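NAD(P)-dependent oxidoreductase (Pseudomonas putida, PDB 7A3W) reduces imines with NADPH as an imine reductase, and catalyses conjugate reduction and reductive amination as a multifunctional biocatalyst. Local coordinates at the interface of chains A and B. Coordinates in Å, arbitrary orientation; residue numbers count along the deposited sequence, not the author numbering. Chains: chain A/B, NAD(P)-dependent oxidoreductase.

The interface of chains A and B. Residues chain A 183, 216, 220, 223; chain B 212, 216, 220.
Three apolar groups of chain A gather around the hydroxyl oxygen of B:Ser216: CG2 of A:Val220 at 3.9 Å from OG, the ring atom CZ of A:Phe183 at 4.0 Å and the methyl CD1 of A:Ile223 at 4.1 Å. Such separations indicate van der Waals contact. The patch belongs to the imine reductase dimer, in which the C-terminal helical domains intertwine; here helix 205-232 of one subunit runs antiparallel to its copy, as the C-alpha paths of A:Ser216 to A:Ile223 and B:Ser212 to B:Val220 show. Two-fold pairing is visible directly: CG2 of A:Val220 meets CB of B:Ser216 at 3.9 Å, and CG2 of B:Val220 meets CB of A:Ser216 at the same distance. Matching torsions support this equivalence, with OG of A:Ser216 and of B:Ser216 lying opposite the carbonyl carbon (chi1 -73°). One turn on from A:Val220, A:Ile223 reaches two serines of chain B. Its CG2 branch packs on CB of B:Ser212 at 4.0 Å, while the longer branch, nearly extended at chi2 164°, carries CD1 towards B:Ser216. Helix 173-200 of chain A contributes A:Phe183. Its outer CE2–CZ edge, rather than a ring face, points at chain B, and CE2 lies 4.0 Å from the backbone O of B:Ser212.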
# COMPACT_ATOMS: atom_id res chain seq x y z
N PHE A 183 8.73 -0.44 -1.11
CA PHE A 183 7.40 -0.09 -0.60
C PHE A 183 6.37 -0.41 -1.67
O PHE A 183 5.40 -1.16 -1.39
CB PHE A 183 7.40 1.38 -0.18
CG PHE A 183 6.04 1.97 0.03
CD1 PHE A 183 5.00 1.25 0.62
CD2 PHE A 183 5.78 3.26 -0.40
CE1 PHE A 183 3.75 1.82 0.79
CE2 PHE A 183 4.51 3.80 -0.25
CZ PHE A 183 3.51 3.09 0.35
N SER A 216 -6.13 2.59 0.98
CA SER A 216 -5.09 3.53 0.46
C SER A 216 -5.13 4.82 1.29
O SER A 216 -4.07 5.30 1.71
CB SER A 216 -5.28 3.81 -1.02
OG SER A 216 -4.90 2.69 -1.81
N VAL A 220 -2.15 6.21 3.68
CA VAL A 220 -1.57 7.58 3.59
C VAL A 220 -1.50 8.16 5.02
O VAL A 220 -0.42 8.67 5.40
CB VAL A 220 -2.37 8.43 2.59
CG1 VAL A 220 -2.12 9.93 2.79
CG2 VAL A 220 -2.03 8.01 1.17
N ILE A 223 1.09 6.03 7.29
CA ILE A 223 2.50 6.38 6.98
C ILE A 223 2.85 7.67 7.72
O ILE A 223 3.87 7.71 8.39
CB ILE A 223 2.70 6.48 5.45
CG1 ILE A 223 2.71 5.07 4.83
CG2 ILE A 223 3.95 7.28 5.10
CD1 ILE A 223 2.52 5.05 3.34
N SER B 212 6.88 9.43 0.23
CA SER B 212 5.98 8.25 0.17
C SER B 212 4.77 8.52 -0.73
O SER B 212 4.36 7.63 -1.45
CB SER B 212 5.60 7.79 1.54
OG SER B 212 6.74 7.22 2.16
N SER B 216 2.32 6.11 -3.09
CA SER B 216 0.89 5.95 -2.71
C SER B 216 0.03 6.35 -3.92
O SER B 216 -0.91 5.59 -4.26
CB SER B 216 0.51 6.76 -1.49
OG SER B 216 1.05 6.20 -0.31
N VAL B 220 -2.42 3.87 -6.01
CA VAL B 220 -3.85 4.17 -6.31
C VAL B 220 -4.09 3.90 -7.80
O VAL B 220 -5.08 3.21 -8.12
CB VAL B 220 -4.22 5.59 -5.85
CG1 VAL B 220 -5.49 6.12 -6.50
CG2 VAL B 220 -4.35 5.64 -4.33